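Local coordinates for protein glycine betaine/carnitine/choline ABC transporter (Staphylococcus aureus subsp. aureus Mu50, PDB 3O66) that probably captures glycine betaine, carnitine or choline outside the cell membrane and delivers it to the membrane part of an ABC importer, at residues 11-16 against 42-47; 52-57 against 64-69; 24-29 against 266-271; 104-109 against 223-228. All blocks are in the same frame, centred on the assembly; numbering follows the deposited sequence. Where two conformers were deposited one is given.

Three contacts belong to one mixed sheet of strand order 2-1-3-5-4, the order of a type II periplasmic-binding-protein lobe. Contact 1 joins strands 43-48 and 12-16, contact 2 sets helix 51-60 on strand 65-70, and contact 4 pairs the reversed strand 222-227 with the edge strand 104-106. Their centres step across it, about 8 Å from contact 1 to contact 2 and about 10 Å on to contact 4. The centre of contact 3 lies about 11 Å from that of contact 1, where helix 267-277 packs on helix 19-35. Along the chain contacts 1, 2 and 4 follow in series, whereas contact 3 spans contacts 2 and 4, so the C-terminal end returns to the lobe where the chain starts.

Contact 1. Residues 11-16 against 42-47; sequences VKITAL and PTLVNN
The flat groups here are the Asn-46 amide and the planes of the backbone carbonyls. The amide oxygen Asn-46 OD1 sits 3.4 Å from Ala-15 CB and takes, in its own plane, the N-H of Asn-47; Gln-22 of helix 19-35 donates to it as well. At the other end, Val-11 and Ile-13 both lie alongside the puckered Pro-42 ring: Val-11 CG1 is 3.7 Å from Pro-42 CB and Ile-13 CD1 is 3.8 Å from Pro-42 CB. Between these ends runs a parallel pairing, axes 22° apart, that closes a beta-alpha-beta unit of strand 12-16, helix 19-35 and strand 43-48.

Four backbone bonds alternate across it. Thr-43 N to Val-11 O is 3.0 Å and Ile-13 N to Thr-43 O is 2.9 Å, each donor in the carbonyl plane. Further along, Val-45 N meets Ile-13 O at 2.8 Å but from 46° above that plane, and Ala-15 N likewise reaches Val-45 O from above it.

Ile-13 and Leu-44 point to one face, that of helix 19-35, where Leu-44 touches His-26. Lys-12, Thr-14, Thr-43 and Val-45 point to the other. There Lys-12 CG lies 3.7 Å from Thr-43 OG1, and Thr-14 OG1 bonds to Gln-54 and Ser-66. A water donates to Val-11 O and also meets Thr-43 OG1. Since main-chain atoms make all four bonds between the strands, the pairing itself is held by the main chain, while the side chains sort an apolar side under helix 19-35 from a more polar one, where Thr-14 meets helix 51-60.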
# COMPACT_ATOMS: atom_id res chain seq x y z
N VAL A 11 18.54 -14.73 4.04
CA VAL A 11 17.28 -14.08 3.69
C VAL A 11 17.56 -12.60 3.43
O VAL A 11 18.18 -11.89 4.24
CB VAL A 11 16.22 -14.24 4.81
CG1 VAL A 11 14.98 -13.46 4.49
CG2 VAL A 11 15.84 -15.71 5.00
N LYS A 12 17.12 -12.13 2.27
CA LYS A 12 17.24 -10.74 1.94
C LYS A 12 15.88 -10.23 1.46
O LYS A 12 15.23 -10.85 0.61
CB LYS A 12 18.31 -10.55 0.86
CG LYS A 12 19.73 -10.85 1.34
CD LYS A 12 20.65 -11.02 0.13
CE LYS A 12 22.08 -11.34 0.54
NZ LYS A 12 22.82 -10.07 0.82
N ILE A 13 15.46 -9.11 2.04
CA ILE A 13 14.14 -8.55 1.87
C ILE A 13 14.25 -7.23 1.11
O ILE A 13 14.88 -6.25 1.59
CB ILE A 13 13.47 -8.27 3.25
CG1 ILE A 13 13.50 -9.52 4.14
CG2 ILE A 13 12.06 -7.67 3.05
CD1 ILE A 13 13.07 -9.31 5.61
N THR A 14 13.58 -7.15 -0.04
CA THR A 14 13.63 -5.91 -0.79
C THR A 14 12.73 -4.87 -0.13
O THR A 14 11.61 -5.19 0.37
CB THR A 14 13.15 -6.07 -2.22
OG1 THR A 14 11.74 -6.36 -2.20
CG2 THR A 14 13.90 -7.15 -2.93
N ALA A 15 13.22 -3.63 -0.12
CA ALA A 15 12.42 -2.52 0.38
C ALA A 15 12.55 -1.32 -0.53
O ALA A 15 13.66 -1.05 -1.08
CB ALA A 15 12.84 -2.17 1.78
N LEU A 16 11.43 -0.60 -0.70
CA LEU A 16 11.39 0.64 -1.45
C LEU A 16 11.94 1.73 -0.53
O LEU A 16 12.14 1.49 0.66
CB LEU A 16 9.92 0.99 -1.87
CG LEU A 16 9.16 -0.04 -2.72
CD1 LEU A 16 7.71 0.38 -2.87
CD2 LEU A 16 9.84 -0.25 -4.10
N PRO A 42 17.65 -11.82 8.78
CA PRO A 42 17.53 -11.29 7.42
C PRO A 42 18.15 -9.90 7.29
O PRO A 42 18.27 -9.17 8.30
CB PRO A 42 16.01 -11.18 7.24
CG PRO A 42 15.44 -12.17 8.23
CD PRO A 42 16.33 -11.98 9.42
N THR A 43 18.55 -9.52 6.08
CA THR A 43 18.98 -8.15 5.82
C THR A 43 18.11 -7.55 4.73
O THR A 43 17.44 -8.28 4.01
CB THR A 43 20.48 -8.06 5.45
OG1 THR A 43 20.70 -8.74 4.22
CG2 THR A 43 21.33 -8.70 6.56
N LEU A 44 18.13 -6.23 4.59
CA LEU A 44 17.30 -5.58 3.62
C LEU A 44 18.11 -5.18 2.40
O LEU A 44 19.28 -4.84 2.52
CB LEU A 44 16.63 -4.32 4.20
CG LEU A 44 15.29 -4.42 4.94
CD1 LEU A 44 15.25 -5.50 6.03
CD2 LEU A 44 14.95 -3.04 5.52
N VAL A 45 17.46 -5.27 1.24
CA VAL A 45 17.96 -4.65 0.01
C VAL A 45 17.09 -3.41 -0.14
O VAL A 45 15.98 -3.45 -0.68
CB VAL A 45 17.85 -5.60 -1.20
CG1 VAL A 45 18.34 -4.91 -2.47
CG2 VAL A 45 18.69 -6.89 -0.95
N ASN A 46 17.61 -2.32 0.40
CA ASN A 46 16.82 -1.15 0.74
C ASN A 46 16.91 -0.08 -0.35
O ASN A 46 17.73 -0.18 -1.26
CB ASN A 46 17.31 -0.57 2.08
CG ASN A 46 16.18 -0.03 2.93
OD1 ASN A 46 15.09 0.31 2.42
ND2 ASN A 46 16.43 0.12 4.24
N ASN A 47 16.01 0.90 -0.24
CA ASN A 47 15.94 2.08 -1.12
C ASN A 47 15.75 1.80 -2.60
O ASN A 47 16.30 2.52 -3.45
CB ASN A 47 17.15 2.99 -0.90
CG ASN A 47 17.26 3.46 0.54
OD1 ASN A 47 18.31 3.31 1.16
ND2 ASN A 47 16.18 4.02 1.08
O HOH W 1 21.05 -11.90 4.49

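Contact 2. Residues 52-57 against 64-69; sequences TIQHNA and NISGVR
Gln-54 leaves helix 51-60 with CG anti to its carbonyl carbon (chi1 -64°) and runs extended toward the strand. Its CB passes 3.9 Å from Ser-66 OG and somewhat farther from Arg-69 CD. At the tip the amide is gripped on both atoms. NE2 donates to Val-68 O at 3.0 Å, nearly along the C=O axis (167° at the oxygen) and close to the amide plane; the same nitrogen bonds to Ser-51. OE1 accepts from a water 2.7 Å away, which in turn accepts from Val-68 N, and Thr-14 OG1 is a further partner of OE1. With donors on the oxygen and acceptors on the nitrogen, the amide cannot be flipped without losing these bonds.

In the fold this is a crossover: strand 43-48, helix 51-60 and strand 65-70 follow one another, and strand 12-16 lies between the two parallel strands in the sheet. The second strand turns a corner at Gly-67, which brings the Val-68 peptide round to the amide of Gln-54.

Arg-69 comes from beyond the corner, bent at chi2 and chi3, so that CD lies 3.4 Å from Gln-54 NE2 and the guanidinium folds back beside the helix. Its NH1 donates in plane to Ser-66 OG at 3.1 Å and to a water that also meets His-55 ND1, while His-55 N lies over one guanidinium face. The His-55 ring crosses the guanidinium obliquely, planes 73° apart, and meets Phe-102 edge-to-face. Arg-69 NE makes a salt bridge to Asp-74.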
# COMPACT_ATOMS: atom_id res chain seq x y z
N THR A 52 9.09 -2.83 -9.95
CA THR A 52 9.88 -3.47 -10.99
C THR A 52 11.28 -3.84 -10.46
O THR A 52 11.80 -4.95 -10.71
CB THR A 52 9.95 -2.63 -12.28
OG1 THR A 52 8.63 -2.44 -12.77
CG2 THR A 52 10.79 -3.32 -13.36
N ILE A 53 11.89 -2.92 -9.72
CA ILE A 53 13.22 -3.19 -9.16
C ILE A 53 13.12 -4.30 -8.10
O ILE A 53 13.99 -5.18 -8.04
CB ILE A 53 13.91 -1.89 -8.58
CG1 ILE A 53 13.84 -0.70 -9.57
CG2 ILE A 53 15.35 -2.15 -8.11
CD1 ILE A 53 14.48 -0.88 -10.90
N GLN A 54 12.06 -4.29 -7.29
CA GLN A 54 11.86 -5.35 -6.30
C GLN A 54 11.75 -6.68 -7.00
O GLN A 54 12.37 -7.64 -6.57
CB GLN A 54 10.60 -5.13 -5.46
CG GLN A 54 10.62 -3.88 -4.60
CD GLN A 54 9.64 -4.02 -3.45
OE1 GLN A 54 10.00 -4.52 -2.38
NE2 GLN A 54 8.41 -3.59 -3.66
N HIS A 55 10.91 -6.73 -8.06
CA HIS A 55 10.63 -7.95 -8.80
C HIS A 55 11.90 -8.53 -9.41
O HIS A 55 12.17 -9.74 -9.30
CB HIS A 55 9.62 -7.67 -9.91
CG HIS A 55 9.32 -8.86 -10.78
ND1 HIS A 55 8.70 -10.00 -10.29
CD2 HIS A 55 9.56 -9.09 -12.09
CE1 HIS A 55 8.58 -10.87 -11.27
NE2 HIS A 55 9.09 -10.35 -12.37
N ASN A 56 12.66 -7.66 -10.08
CA ASN A 56 13.88 -8.07 -10.74
C ASN A 56 14.88 -8.62 -9.74
O ASN A 56 15.55 -9.62 -10.04
CB ASN A 56 14.44 -6.94 -11.62
CG ASN A 56 13.60 -6.70 -12.85
OD1 ASN A 56 12.98 -7.63 -13.40
ND2 ASN A 56 13.59 -5.46 -13.34
N ALA A 57 14.97 -8.02 -8.55
CA ALA A 57 15.80 -8.59 -7.51
C ALA A 57 15.44 -10.06 -7.17
O ALA A 57 16.32 -10.90 -7.03
CB ALA A 57 15.77 -7.73 -6.23
N ASN A 64 15.17 -12.68 -1.74
CA ASN A 64 14.17 -13.74 -1.81
C ASN A 64 12.85 -13.44 -1.13
O ASN A 64 11.97 -14.31 -1.14
CB ASN A 64 14.75 -15.08 -1.34
CG ASN A 64 15.57 -14.96 -0.07
OD1 ASN A 64 15.51 -13.96 0.65
ND2 ASN A 64 16.38 -15.98 0.20
N ILE A 65 12.71 -12.24 -0.55
CA ILE A 65 11.44 -11.75 0.02
C ILE A 65 11.28 -10.29 -0.43
O ILE A 65 12.26 -9.58 -0.50
CB ILE A 65 11.43 -11.79 1.57
CG1 ILE A 65 11.47 -13.24 2.09
CG2 ILE A 65 10.22 -11.02 2.15
CD1 ILE A 65 11.61 -13.35 3.63
N SER A 66 10.07 -9.89 -0.83
CA SER A 66 9.70 -8.47 -0.92
C SER A 66 8.82 -8.15 0.29
O SER A 66 7.81 -8.82 0.51
CB SER A 66 8.93 -8.19 -2.21
OG SER A 66 9.78 -8.31 -3.36
N GLY A 67 9.18 -7.11 1.05
CA GLY A 67 8.41 -6.78 2.26
C GLY A 67 6.97 -6.45 1.90
O GLY A 67 6.02 -6.94 2.54
N VAL A 68 6.79 -5.63 0.86
CA VAL A 68 5.45 -5.21 0.45
C VAL A 68 5.39 -5.07 -1.06
O VAL A 68 6.28 -4.49 -1.69
CB VAL A 68 4.95 -3.92 1.21
CG1 VAL A 68 5.77 -2.73 0.83
CG2 VAL A 68 3.46 -3.67 0.95
N ARG A 69 4.35 -5.69 -1.62
CA ARG A 69 4.02 -5.61 -3.01
C ARG A 69 2.55 -5.33 -3.08
O ARG A 69 1.80 -5.71 -2.18
CB ARG A 69 4.38 -6.97 -3.69
CG ARG A 69 5.93 -7.27 -3.62
CD ARG A 69 6.77 -6.43 -4.63
NE ARG A 69 6.55 -6.91 -6.01
CZ ARG A 69 7.18 -7.95 -6.58
NH1 ARG A 69 8.13 -8.62 -5.93
NH2 ARG A 69 6.87 -8.32 -7.82
O HOH W 2 9.15 -3.96 0.17
O HOH W 3 8.87 -10.78 -7.64

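Contact 3. Residues 24-29 against 266-271; sequences ISHMLR and EPAVVA
Ala-271, His-26 and Ala-268 carry this helix-helix packing, in which the C-terminal helix 267-277 crosses helix 19-35, the helix of the first beta-alpha-beta unit of the lobe. The short segments cross at -57° with axes 8.0 Å apart at closest, a near approach consistent with alanines supplying the contact on one side.

Ala-271 points its methyl toward the partner helix, where it rests on backbone as much as on side chain: CB is 3.5 Å from Met-27 N and 3.8 Å from Met-27 CB (Met-27 is a selenomethionine). The same methyl lies 3.8 Å from His-26 CB.

One turn earlier, Ala-268 CB sits over the centre of the His-26 imidazole, 3.6 Å from the centroid and 12° off the ring normal, a CH-pi contact. Pro-267 CB touches the same ring more loosely.

The ring is fixed in rotation from within its own helix. Arg-29, one turn on, is bent at chi3 and brings two nitrogens to one ring atom: NE to His-26 ND1 at 3.1 Å and NH2 to His-26 ND1 at 3.2 Å. As ND1 accepts both, it carries no proton there, and the nearby positive charge would probably disfavour protonation. Arg-29 NH1 makes a salt bridge with Glu-33, while NH2 ends 3.9 Å from Ala-268 CB, which lies at the guanidinium edge.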
# COMPACT_ATOMS: atom_id res chain seq x y z
N ILE A 24 7.30 -2.34 7.06
CA ILE A 24 6.91 -3.75 6.89
C ILE A 24 8.12 -4.67 6.60
O ILE A 24 8.15 -5.80 7.06
CB ILE A 24 5.88 -3.89 5.80
CG1 ILE A 24 4.68 -2.98 6.09
CG2 ILE A 24 5.43 -5.35 5.66
CD1 ILE A 24 3.79 -2.80 4.88
N SER A 25 9.11 -4.18 5.85
CA SER A 25 10.36 -4.97 5.66
C SER A 25 11.11 -5.21 6.96
O SER A 25 11.61 -6.32 7.22
CB SER A 25 11.26 -4.33 4.61
OG SER A 25 10.55 -4.22 3.40
N HIS A 26 11.17 -4.19 7.82
CA HIS A 26 11.84 -4.37 9.10
C HIS A 26 11.02 -5.25 10.00
O HIS A 26 11.58 -5.95 10.84
CB HIS A 26 12.12 -3.03 9.79
CG HIS A 26 13.36 -2.37 9.31
ND1 HIS A 26 14.61 -2.88 9.56
CD2 HIS A 26 13.54 -1.27 8.54
CE1 HIS A 26 15.52 -2.11 8.99
NE2 HIS A 26 14.89 -1.13 8.36
N MSE A 27 9.69 -5.21 9.82
CA MSE A 27 8.81 -6.01 10.65
C MSE A 27 9.02 -7.49 10.33
O MSE A 27 9.16 -8.30 11.25
CB MSE A 27 7.35 -5.56 10.45
CG MSE A 27 6.37 -6.10 11.42
SE MSE A 27 4.57 -5.49 10.86
CE MSE A 27 4.67 -3.56 11.22
N LEU A 28 9.13 -7.81 9.03
CA LEU A 28 9.44 -9.19 8.63
C LEU A 28 10.81 -9.60 9.14
O LEU A 28 10.98 -10.72 9.62
CB LEU A 28 9.39 -9.36 7.10
CG LEU A 28 7.99 -9.34 6.48
CD1 LEU A 28 8.11 -9.27 4.96
CD2 LEU A 28 7.17 -10.55 6.90
N ARG A 29 11.78 -8.69 9.07
CA ARG A 29 13.15 -9.02 9.50
C ARG A 29 13.15 -9.39 10.99
O ARG A 29 13.75 -10.41 11.41
CB ARG A 29 14.12 -7.85 9.23
CG ARG A 29 15.50 -8.05 9.86
CD ARG A 29 16.38 -6.81 9.65
NE ARG A 29 15.90 -5.63 10.38
CZ ARG A 29 16.19 -5.36 11.65
NH1 ARG A 29 16.97 -6.17 12.36
NH2 ARG A 29 15.71 -4.25 12.22
N GLU A 266 12.58 6.06 13.27
CA GLU A 266 13.09 5.02 12.37
C GLU A 266 12.04 3.92 12.05
O GLU A 266 11.39 3.40 12.95
CB GLU A 266 14.33 4.37 12.97
CG GLU A 266 15.58 5.26 12.94
CD GLU A 266 16.06 5.55 11.52
OE1 GLU A 266 15.79 4.75 10.58
OE2 GLU A 266 16.72 6.58 11.36
N PRO A 267 11.87 3.57 10.76
CA PRO A 267 10.99 2.44 10.41
C PRO A 267 11.28 1.15 11.21
O PRO A 267 10.33 0.45 11.58
CB PRO A 267 11.27 2.24 8.94
CG PRO A 267 11.59 3.68 8.43
CD PRO A 267 12.38 4.28 9.56
N ALA A 268 12.56 0.87 11.51
CA ALA A 268 12.89 -0.31 12.32
C ALA A 268 12.35 -0.21 13.76
O ALA A 268 11.93 -1.21 14.34
CB ALA A 268 14.38 -0.58 12.32
N VAL A 269 12.34 1.01 14.31
CA VAL A 269 11.79 1.24 15.64
C VAL A 269 10.27 1.12 15.60
O VAL A 269 9.66 0.52 16.50
CB VAL A 269 12.25 2.61 16.22
CG1 VAL A 269 11.53 2.92 17.54
CG2 VAL A 269 13.73 2.61 16.43
N VAL A 270 9.64 1.70 14.58
CA VAL A 270 8.18 1.60 14.45
C VAL A 270 7.77 0.11 14.32
O VAL A 270 6.79 -0.35 14.96
CB VAL A 270 7.69 2.39 13.21
CG1 VAL A 270 6.16 2.17 12.95
CG2 VAL A 270 8.07 3.90 13.33
N ALA A 271 8.51 -0.63 13.49
CA ALA A 271 8.22 -2.06 13.28
C ALA A 271 8.31 -2.83 14.61
O ALA A 271 7.44 -3.62 14.93
CB ALA A 271 9.18 -2.69 12.20

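Contact 4. Residues 104-109 against 223-228; sequences QTFFDS and SAVATN
Phe-107 O has two donors: Ser-223 OG at 2.7 Å, coming from 41° above the carbonyl plane, and, weakly, Gln-95 NE2. The site lies at the end of an antiparallel pairing, axes 168° apart, in which edge strand 104-106 lies beside 222-227, the one strand that runs against the others in the sheet of this type II binding-protein lobe.

Thr-105 and Ala-226 form the hydrogen-bonded pair: Thr-105 N to Ala-226 O is 2.9 Å, and Ala-226 N to Thr-105 O is 3.1 Å. Phe-107 N then reaches Ala-224 O, and a water links Asp-108 O to Ala-224 N.

The two phenyl rings work differently. Phe-106, its CG anti to the backbone N (chi1 -165°), sends CD1 to within 3.5 Å of Val-225 CG2 and meets Phe-98 of helix 87-102 edge-to-face. Phe-107 turns its edge to the partner strand, with Ala-224 O and Ala-226 CB near the ring plane, while Thr-105 CG2 sits 3.7 Å above the centre of one Phe-107 face. The other branch of that threonine, Thr-105 OG1, donates to a lone pair of Asn-228 OD1 at 2.6 Å, in the amide carbonyl plane.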
# COMPACT_ATOMS: atom_id res chain seq x y z
N GLN A 104 6.75 -18.16 -7.06
CA GLN A 104 6.72 -17.31 -5.86
C GLN A 104 5.34 -17.33 -5.23
O GLN A 104 4.32 -17.50 -5.90
CB GLN A 104 7.09 -15.87 -6.20
CG GLN A 104 8.54 -15.67 -6.68
CD GLN A 104 8.81 -14.27 -7.22
OE1 GLN A 104 7.99 -13.36 -7.06
NE2 GLN A 104 9.95 -14.11 -7.89
N THR A 105 5.33 -17.11 -3.92
CA THR A 105 4.10 -17.01 -3.17
C THR A 105 3.82 -15.53 -2.94
O THR A 105 4.59 -14.82 -2.25
CB THR A 105 4.20 -17.78 -1.85
OG1 THR A 105 4.29 -19.18 -2.14
CG2 THR A 105 2.98 -17.50 -0.94
N PHE A 106 2.72 -15.07 -3.51
CA PHE A 106 2.22 -13.72 -3.22
C PHE A 106 1.22 -13.94 -2.08
O PHE A 106 0.16 -14.52 -2.31
CB PHE A 106 1.57 -13.11 -4.50
CG PHE A 106 1.33 -11.62 -4.44
CD1 PHE A 106 2.07 -10.75 -5.26
CD2 PHE A 106 0.34 -11.08 -3.61
CE1 PHE A 106 1.86 -9.37 -5.23
CE2 PHE A 106 0.10 -9.70 -3.59
CZ PHE A 106 0.87 -8.84 -4.40
N PHE A 107 1.56 -13.51 -0.86
CA PHE A 107 0.76 -13.86 0.34
C PHE A 107 -0.60 -13.18 0.33
O PHE A 107 -0.82 -12.20 -0.41
CB PHE A 107 1.51 -13.54 1.64
CG PHE A 107 2.61 -14.53 1.94
CD1 PHE A 107 2.40 -15.55 2.87
CD2 PHE A 107 3.83 -14.46 1.27
CE1 PHE A 107 3.40 -16.48 3.15
CE2 PHE A 107 4.85 -15.39 1.52
CZ PHE A 107 4.64 -16.39 2.47
N ASP A 108 -1.52 -13.74 1.11
CA ASP A 108 -2.75 -13.02 1.45
C ASP A 108 -2.37 -11.65 2.03
O ASP A 108 -1.31 -11.50 2.61
CB ASP A 108 -3.60 -13.80 2.45
CG ASP A 108 -4.30 -15.01 1.82
OD1 ASP A 108 -4.31 -15.17 0.58
OD2 ASP A 108 -4.87 -15.80 2.59
N SER A 109 -3.25 -10.66 1.88
CA SER A 109 -2.91 -9.30 2.25
C SER A 109 -2.66 -9.08 3.72
O SER A 109 -3.27 -9.72 4.60
CB SER A 109 -4.00 -8.33 1.75
OG SER A 109 -3.71 -6.98 2.15
N SER A 223 0.78 -7.08 0.19
CA SER A 223 1.18 -8.40 0.71
C SER A 223 2.68 -8.54 0.66
O SER A 223 3.33 -7.83 -0.11
CB SER A 223 0.63 -9.53 -0.16
OG SER A 223 -0.79 -9.52 -0.27
N ALA A 224 3.20 -9.49 1.45
CA ALA A 224 4.56 -9.99 1.28
C ALA A 224 4.62 -10.88 0.03
O ALA A 224 3.61 -11.45 -0.34
CB ALA A 224 4.92 -10.81 2.49
N VAL A 225 5.80 -10.98 -0.59
CA VAL A 225 6.14 -12.02 -1.59
C VAL A 225 7.41 -12.72 -1.13
O VAL A 225 8.33 -12.09 -0.60
CB VAL A 225 6.32 -11.40 -2.99
CG1 VAL A 225 6.82 -12.48 -4.06
CG2 VAL A 225 5.02 -10.73 -3.44
N ALA A 226 7.47 -14.04 -1.30
CA ALA A 226 8.67 -14.81 -1.03
C ALA A 226 8.85 -15.79 -2.20
O ALA A 226 7.85 -16.26 -2.78
CB ALA A 226 8.56 -15.55 0.29
N THR A 227 10.09 -16.08 -2.57
CA THR A 227 10.31 -17.16 -3.56
C THR A 227 10.00 -18.50 -2.94
O THR A 227 10.19 -18.72 -1.72
CB THR A 227 11.75 -17.18 -4.08
OG1 THR A 227 12.63 -17.51 -3.00
CG2 THR A 227 12.11 -15.83 -4.70
N ASN A 228 9.48 -19.41 -3.75
CA ASN A 228 9.19 -20.75 -3.24
C ASN A 228 10.47 -21.57 -2.99
O ASN A 228 10.48 -22.48 -2.14
CB ASN A 228 8.15 -21.46 -4.12
CG ASN A 228 6.78 -20.80 -4.00
OD1 ASN A 228 6.49 -20.16 -2.99
ND2 ASN A 228 5.95 -20.91 -5.03
O HOH W 4 1.29 -10.38 3.35